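PDB 2P2W: citrate synthase from Thermotoga maritima, which probably catalyses the condensation of oxaloacetate with acetyl-CoA and water to citrate and CoA, a step of the tricarboxylic acid cycle. Local coordinates for residues 357-360 against 361-364; 186-190 against 191-195; 260-263 against 264-268. One frame throughout, in Å; residues are numbered along the deposited sequence.

Contact 1 of 3, residues 357-360 against 361-364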
loop_
_atom_site.group_PDB
_atom_site.type_symbol
_atom_site.label_atom_id
_atom_site.label_comp_id
_atom_site.label_asym_id
_atom_site.label_seq_id
_atom_site.Cartn_x
_atom_site.Cartn_y
_atom_site.Cartn_z
ATOM N N TYR A 357 0.622 -20.254 28.385
ATOM C CA TYR A 357 0.196 -18.951 28.866
ATOM C C TYR A 357 0.296 -19.005 30.385
ATOM O O TYR A 357 -0.476 -19.697 31.042
ATOM C CB TYR A 357 -1.246 -18.658 28.438
ATOM C CG TYR A 357 -1.780 -17.350 28.979
ATOM C CD1 TYR A 357 -1.587 -16.157 28.283
ATOM C CD2 TYR A 357 -2.455 -17.298 30.198
ATOM C CE1 TYR A 357 -2.050 -14.943 28.788
ATOM C CE2 TYR A 357 -2.926 -16.087 30.714
ATOM C CZ TYR A 357 -2.719 -14.915 30.002
ATOM O OH TYR A 357 -3.184 -13.719 30.497
ATOM N N ILE A 358 1.270 -18.291 30.936
ATOM C CA ILE A 358 1.467 -18.266 32.378
ATOM C C ILE A 358 0.653 -17.143 33.012
ATOM O O ILE A 358 0.748 -15.990 32.590
ATOM C CB ILE A 358 2.959 -18.046 32.724
ATOM C CG1 ILE A 358 3.803 -19.182 32.142
ATOM C CG2 ILE A 358 3.140 -17.951 34.233
ATOM C CD1 ILE A 358 4.880 -19.689 33.073
ATOM N N PRO A 359 -0.180 -17.466 34.019
ATOM C CA PRO A 359 -0.971 -16.407 34.655
ATOM C C PRO A 359 -0.012 -15.328 35.145
ATOM O O PRO A 359 1.043 -15.628 35.701
ATOM C CB PRO A 359 -1.694 -17.140 35.787
ATOM C CG PRO A 359 -1.673 -18.611 35.466
ATOM C CD PRO A 359 -0.405 -18.762 34.679
ATOM N N ILE A 360 -0.383 -14.073 34.926
ATOM C CA ILE A 360 0.466 -12.942 35.274
ATOM C C ILE A 360 1.125 -12.969 36.657
ATOM O O ILE A 360 2.272 -12.547 36.797
ATOM C CB ILE A 360 -0.305 -11.610 35.069
ATOM C CG1 ILE A 360 0.683 -10.449 34.973
ATOM C CG2 ILE A 360 -1.306 -11.393 36.192
ATOM C CD1 ILE A 360 0.118 -9.235 34.273
ATOM N N GLU A 361 0.426 -13.474 37.669
ATOM C CA GLU A 361 0.999 -13.525 39.015
ATOM C C GLU A 361 2.161 -14.505 39.182
ATOM O O GLU A 361 2.890 -14.436 40.173
ATOM C CB GLU A 361 -0.083 -13.846 40.056
ATOM C CG GLU A 361 -1.188 -14.759 39.565
ATOM C CD GLU A 361 -2.250 -14.004 38.792
ATOM O OE1 GLU A 361 -2.874 -13.090 39.377
ATOM O OE2 GLU A 361 -2.461 -14.316 37.604
ATOM N N ARG A 362 2.346 -15.405 38.219
ATOM C CA ARG A 362 3.426 -16.387 38.298
ATOM C C ARG A 362 4.575 -16.098 37.342
ATOM O O ARG A 362 5.489 -16.910 37.213
ATOM C CB ARG A 362 2.908 -17.792 37.983
ATOM C CG ARG A 362 1.708 -18.253 38.780
ATOM C CD ARG A 362 1.311 -19.642 38.308
ATOM N NE ARG A 362 -0.053 -20.000 38.681
ATOM C CZ ARG A 362 -0.752 -20.966 38.093
ATOM N NH1 ARG A 362 -0.211 -21.667 37.104
ATOM N NH2 ARG A 362 -1.990 -21.232 38.490
ATOM N N ARG A 363 4.537 -14.954 36.672
ATOM C CA ARG A 363 5.580 -14.613 35.711
ATOM C C ARG A 363 6.887 -14.128 36.326
ATOM O O ARG A 363 6.893 -13.379 37.303
ATOM C CB ARG A 363 5.036 -13.584 34.718
ATOM C CG ARG A 363 3.870 -14.138 33.916
ATOM C CD ARG A 363 3.211 -13.106 33.028
ATOM N NE ARG A 363 2.021 -13.667 32.396
ATOM C CZ ARG A 363 1.090 -12.951 31.778
ATOM N NH1 ARG A 363 1.206 -11.632 31.698
ATOM N NH2 ARG A 363 0.039 -13.557 31.244
ATOM N N ASP A 364 7.995 -14.572 35.736
ATOM C CA ASP A 364 9.335 -14.211 36.197
ATOM C C ASP A 364 9.502 -12.695 36.289
ATOM O O ASP A 364 9.466 -11.994 35.271
ATOM C CB ASP A 364 10.379 -14.783 35.231
ATOM C CG ASP A 364 11.798 -14.592 35.722
ATOM O OD1 ASP A 364 11.985 -14.261 36.918
ATOM O OD2 ASP A 364 12.734 -14.777 34.910
#
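Near the C terminus, Arg363 folds back over residues 358-360 and holds Ile358 O with NE and NH2. Its CB starts beside the carbonyl of Ile360, and CG lies 3.7 Å from both Ile360 O and Pro359 O. CG stands anti to the carbonyl carbon (chi1 -62°), and the chain then runs extended, so that CD passes CA of Ile360 and carries the guanidinium past it. NE reaches Ile358 O at 2.7 Å, and NH2 bonds the same oxygen at 2.9 Å. This is a side-on grip on one acceptor, which lies close to the guanidinium plane while the donors are tilted from the plane of the carbonyl. CA of Ile360 sits over one face of the guanidinium, toward its rim. Arg363 NH1 lies 3.5 Å from Ile360 CG1. NH2 also nears the ring of Tyr357, whose plane is at 90° to that of the guanidinium.

The turn beneath is closed by the backbone bond from Arg362 N to Pro359 O (2.8 Å), with a weak one from Arg363 N to Ile360 O. Arg362 crosses Pro359 obliquely, with Pro359 CG 3.6 Å above the centre of one guanidinium face. CG2 of Ile358 packs against Arg362 CB.

On the second subunit, Glu44 makes a salt bridge to Arg363 NH1 and a hydrogen bond with Tyr357 OH, while Pro55 O accepts from Arg363 NH1. NE and NH2 thus both bond Ile358 O, while NH1 faces the neighbouring subunit. The paired bonds to Ile358 O fix the rotation of the guanidinium, and the carboxylate of Glu44 probably balances its charge where the C-terminal tail reaches across the dimer.

Contact 2 of 3, residues 186-190 against 191-195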
loop_
_atom_site.group_PDB
_atom_site.type_symbol
_atom_site.label_atom_id
_atom_site.label_comp_id
_atom_site.label_asym_id
_atom_site.label_seq_id
_atom_site.Cartn_x
_atom_site.Cartn_y
_atom_site.Cartn_z
ATOM N N LEU A 186 0.042 -4.313 -7.077
ATOM C CA LEU A 186 -0.470 -5.615 -7.501
ATOM C C LEU A 186 -0.927 -6.468 -6.320
ATOM O O LEU A 186 -1.956 -7.139 -6.400
ATOM C CB LEU A 186 0.589 -6.372 -8.310
ATOM C CG LEU A 186 0.947 -5.769 -9.673
ATOM C CD1 LEU A 186 1.969 -6.662 -10.375
ATOM C CD2 LEU A 186 -0.318 -5.626 -10.520
ATOM N N VAL A 187 -0.162 -6.454 -5.232
ATOM C CA VAL A 187 -0.539 -7.228 -4.050
ATOM C C VAL A 187 -1.899 -6.748 -3.555
ATOM O O VAL A 187 -2.792 -7.549 -3.265
ATOM C CB VAL A 187 0.500 -7.075 -2.912
ATOM C CG1 VAL A 187 -0.036 -7.704 -1.622
ATOM C CG2 VAL A 187 1.802 -7.755 -3.315
ATOM N N ILE A 188 -2.058 -5.431 -3.474
ATOM C CA ILE A 188 -3.314 -4.851 -3.027
ATOM C C ILE A 188 -4.412 -5.144 -4.044
ATOM O O ILE A 188 -5.530 -5.502 -3.674
ATOM C CB ILE A 188 -3.167 -3.328 -2.822
ATOM C CG1 ILE A 188 -2.188 -3.072 -1.673
ATOM C CG2 ILE A 188 -4.532 -2.695 -2.534
ATOM C CD1 ILE A 188 -1.696 -1.644 -1.565
ATOM N N ALA A 189 -4.092 -5.000 -5.327
ATOM C CA ALA A 189 -5.070 -5.261 -6.381
ATOM C C ALA A 189 -5.536 -6.723 -6.406
ATOM O O ALA A 189 -6.679 -7.004 -6.776
ATOM C CB ALA A 189 -4.481 -4.879 -7.742
ATOM N N SER A 190 -4.658 -7.646 -6.011
ATOM C CA SER A 190 -4.991 -9.070 -6.034
ATOM C C SER A 190 -6.119 -9.453 -5.043
ATOM O O SER A 190 -6.701 -10.522 -5.125
ATOM C CB SER A 190 -3.725 -9.871 -5.732
ATOM O OG SER A 190 -3.494 -9.885 -4.323
ATOM N N THR A 191 -6.387 -8.551 -4.070
ATOM C CA THR A 191 -7.497 -8.794 -3.125
ATOM C C THR A 191 -8.855 -8.257 -3.643
ATOM O O THR A 191 -9.893 -8.307 -2.982
ATOM C CB THR A 191 -7.167 -8.104 -1.801
ATOM O OG1 THR A 191 -7.252 -6.689 -1.983
ATOM C CG2 THR A 191 -5.752 -8.462 -1.332
ATOM N N LEU A 192 -8.776 -7.702 -4.856
ATOM C CA LEU A 192 -9.839 -7.042 -5.591
ATOM C C LEU A 192 -10.200 -5.703 -4.956
ATOM O O LEU A 192 -11.313 -5.212 -5.084
ATOM C CB LEU A 192 -11.038 -7.998 -5.645
ATOM C CG LEU A 192 -10.794 -9.145 -6.633
ATOM C CD1 LEU A 192 -12.073 -9.895 -7.000
ATOM C CD2 LEU A 192 -10.180 -8.675 -7.953
ATOM N N SER A 193 -9.219 -5.103 -4.237
ATOM C CA SER A 193 -9.495 -3.806 -3.630
ATOM C C SER A 193 -9.633 -2.762 -4.721
ATOM O O SER A 193 -9.349 -3.040 -5.880
ATOM C CB SER A 193 -8.321 -3.453 -2.698
ATOM O OG SER A 193 -8.653 -2.308 -1.889
ATOM N N ASP A 194 -10.068 -1.556 -4.369
ATOM C CA ASP A 194 -10.263 -0.491 -5.353
ATOM C C ASP A 194 -8.953 0.067 -5.905
ATOM O O ASP A 194 -7.894 -0.063 -5.286
ATOM C CB ASP A 194 -11.067 0.651 -4.740
ATOM C CG ASP A 194 -10.343 1.301 -3.592
ATOM O OD1 ASP A 194 -10.445 0.784 -2.457
ATOM O OD2 ASP A 194 -9.654 2.313 -3.831
ATOM N N LEU A 195 -9.038 0.709 -7.068
ATOM C CA LEU A 195 -7.859 1.272 -7.719
ATOM C C LEU A 195 -7.128 2.317 -6.871
ATOM O O LEU A 195 -5.896 2.388 -6.893
ATOM C CB LEU A 195 -8.247 1.882 -9.073
ATOM C CG LEU A 195 -7.091 2.330 -9.979
ATOM C CD1 LEU A 195 -6.210 1.137 -10.329
ATOM C CD2 LEU A 195 -7.657 2.942 -11.248
HETATM O O HOH W 1 -8.317 -4.822 -7.738
#
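The end of helix 180-189 turns over through a type I beta turn from Ala189 to Leu192, which ends in a Schellman motif with Leu192 at positive phi (71°) and its N bonded to Ala189 O at 2.9 Å. Thr191 carries the side-chain part of this ending. Its OG1 lies between the backbone N and the carbonyl carbon (chi1 70°), which turns the hydroxyl back onto Ile188 O as donor at 2.7 Å, in the carbonyl plane. Thr191 N reaches the same oxygen from above that plane, at 3.2 Å, so one helix-end carbonyl is gripped by amide and hydroxyl of one residue. The methyl CG2 rests near Val187 O. One residue earlier, Ser190 OG donates to Val187 O (2.7 Å) and itself accepts from Ile343 N.

Ser193 brings its CB over Ile188, 3.6 Å from Ile188 O and 3.9 Å from Ile188 CG2, while its OG bonds to Gly204 O of the second subunit. A water donates to Ala189 O and to Ser193 O, joining the last turn to the departing loop. Asp194 sits at the N-cap of helix 195-207: its side chain caps a backbone N in the first turn, and OD1 also bonds Ser197 OG and pairs with Lys207 of the second subunit.

Ala205 O of the second subunit also lies within hydrogen-bonding reach of Thr191 OG1, so two carbonyls share its single proton. The hydroxyls and water thus supplement carbonyls that have lost their i+4 amide partners, with Ile188 O and Ala189 O keeping i+3 bonds, in a largely buried link between two helices.

Contact 3 of 3, residues 260-263 against 264-268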
loop_
_atom_site.group_PDB
_atom_site.type_symbol
_atom_site.label_atom_id
_atom_site.label_comp_id
_atom_site.label_asym_id
_atom_site.label_seq_id
_atom_site.Cartn_x
_atom_site.Cartn_y
_atom_site.Cartn_z
ATOM N N ALA A 260 18.677 6.685 -17.231
ATOM C CA ALA A 260 19.707 7.526 -16.620
ATOM C C ALA A 260 20.594 8.111 -17.722
ATOM O O ALA A 260 20.971 9.281 -17.676
ATOM C CB ALA A 260 20.555 6.708 -15.639
ATOM N N VAL A 261 20.924 7.285 -18.709
ATOM C CA VAL A 261 21.752 7.726 -19.826
ATOM C C VAL A 261 21.058 8.858 -20.579
ATOM O O VAL A 261 21.679 9.877 -20.905
ATOM C CB VAL A 261 22.027 6.564 -20.805
ATOM C CG1 VAL A 261 22.764 7.079 -22.035
ATOM C CG2 VAL A 261 22.845 5.479 -20.103
ATOM N N PHE A 262 19.767 8.679 -20.850
ATOM C CA PHE A 262 18.992 9.688 -21.559
ATOM C C PHE A 262 18.998 11.005 -20.775
ATOM O O PHE A 262 19.316 12.060 -21.327
ATOM C CB PHE A 262 17.547 9.196 -21.771
ATOM C CG PHE A 262 16.722 10.084 -22.664
ATOM C CD1 PHE A 262 16.311 11.346 -22.238
ATOM C CD2 PHE A 262 16.360 9.660 -23.940
ATOM C CE1 PHE A 262 15.552 12.170 -23.067
ATOM C CE2 PHE A 262 15.601 10.477 -24.781
ATOM C CZ PHE A 262 15.196 11.734 -24.345
ATOM N N LEU A 263 18.654 10.942 -19.491
ATOM C CA LEU A 263 18.624 12.143 -18.663
ATOM C C LEU A 263 20.005 12.763 -18.465
ATOM O O LEU A 263 20.118 13.973 -18.294
ATOM C CB LEU A 263 17.982 11.847 -17.303
ATOM C CG LEU A 263 16.489 11.498 -17.365
ATOM C CD1 LEU A 263 15.972 11.219 -15.967
ATOM C CD2 LEU A 263 15.713 12.646 -18.000
ATOM N N LYS A 264 21.055 11.948 -18.475
ATOM C CA LYS A 264 22.394 12.505 -18.326
ATOM C C LYS A 264 22.680 13.385 -19.543
ATOM O O LYS A 264 23.283 14.452 -19.423
ATOM C CB LYS A 264 23.452 11.402 -18.231
ATOM C CG LYS A 264 24.840 11.947 -17.923
ATOM C CD LYS A 264 25.899 10.860 -17.923
ATOM C CE LYS A 264 27.266 11.449 -17.591
ATOM N NZ LYS A 264 28.331 10.415 -17.670
ATOM N N ARG A 265 22.232 12.938 -20.714
ATOM C CA ARG A 265 22.443 13.700 -21.937
ATOM C C ARG A 265 21.641 14.998 -21.884
ATOM O O ARG A 265 22.110 16.049 -22.323
ATOM C CB ARG A 265 22.031 12.879 -23.165
ATOM C CG ARG A 265 22.284 13.602 -24.483
ATOM C CD ARG A 265 22.064 12.708 -25.703
ATOM N NE ARG A 265 20.682 12.250 -25.821
ATOM C CZ ARG A 265 20.246 11.055 -25.430
ATOM N NH1 ARG A 265 21.083 10.178 -24.888
ATOM N NH2 ARG A 265 18.968 10.738 -25.583
ATOM N N VAL A 266 20.426 14.921 -21.352
ATOM C CA VAL A 266 19.574 16.100 -21.229
ATOM C C VAL A 266 20.301 17.167 -20.414
ATOM O O VAL A 266 20.385 18.330 -20.819
ATOM C CB VAL A 266 18.250 15.748 -20.526
ATOM C CG1 VAL A 266 17.490 17.016 -20.172
ATOM C CG2 VAL A 266 17.410 14.850 -21.428
ATOM N N LEU A 267 20.827 16.764 -19.263
ATOM C CA LEU A 267 21.551 17.685 -18.395
ATOM C C LEU A 267 22.823 18.203 -19.067
ATOM O O LEU A 267 23.156 19.385 -18.963
ATOM C CB LEU A 267 21.894 16.993 -17.075
ATOM C CG LEU A 267 20.677 16.703 -16.186
ATOM C CD1 LEU A 267 21.050 15.746 -15.055
ATOM C CD2 LEU A 267 20.151 18.014 -15.629
ATOM N N GLN A 268 23.530 17.318 -19.762
ATOM C CA GLN A 268 24.758 17.708 -20.444
ATOM C C GLN A 268 24.471 18.778 -21.490
ATOM O O GLN A 268 25.262 19.702 -21.686
ATOM C CB GLN A 268 25.396 16.498 -21.133
ATOM C CG GLN A 268 26.799 16.774 -21.656
ATOM C CD GLN A 268 27.782 16.996 -20.529
ATOM O OE1 GLN A 268 28.052 16.084 -19.742
ATOM N NE2 GLN A 268 28.317 18.215 -20.431
#
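Arg265 and Phe262, three residues apart on helix 258-270, form a cation-pi pair. Arg265 CZ lies 4.7 Å from the centroid of the Phe262 ring and 22° off its normal. The two planes are 69° apart, so the guanidinium does not stack flat but brings NH2 over the face, offset toward the rim near CD2 (3.3 Å). A bend at chi3 (63°) turns the otherwise extended arginine chain back along the helix to reach it.

Apolar contact comes from Val266. With CG2 anti to its carbonyl carbon, that methyl meets Phe262 CE1 at 3.6 Å and, more distantly, Leu263 CD2 at 4.4 Å. Phe262 continues onto Ser168 and Leu172 of helix 163-173 and onto Ala37 of helix 33-39. Leu263 packs on Leu172 and on helix 299-309.

Backbone bonds are those of a regular alpha-helix: Lys264 N to Ala260 O (2.8 Å), Arg265 N to Val261 O, Val266 N to Phe262 O and Leu267 N to Leu263 O (3.0 Å). Lys264 stretches toward helix 275-289, where NZ makes a long, weak ion pair with Glu284.

The buried ring of Phe262 therefore takes a methyl at CE1 and a cationic nitrogen over one face, and its pi cloud probably steadies the charge of an arginine that remains exposed.

None of the three contacts nests in or crosses another: each is local to one continuous run, and they follow in series. From the N terminus, contact 2 comes first, closing the short loop between helices 180-189 and 195-207 beside the second subunit. Contact 3 follows on helix 258-270, where it closes no loop but ties that helix to helices 33-39, 163-173, 275-289 and 299-309; its Ala260 is about 8 Å from the predicted active-site Asp300, side chain to side chain. Contact 1, in the tail after strand 346-349, closes a tight turn. Contacts 1 and 2 both touch the second subunit, with centres about 43 Å apart; contact 3 touches no other chain.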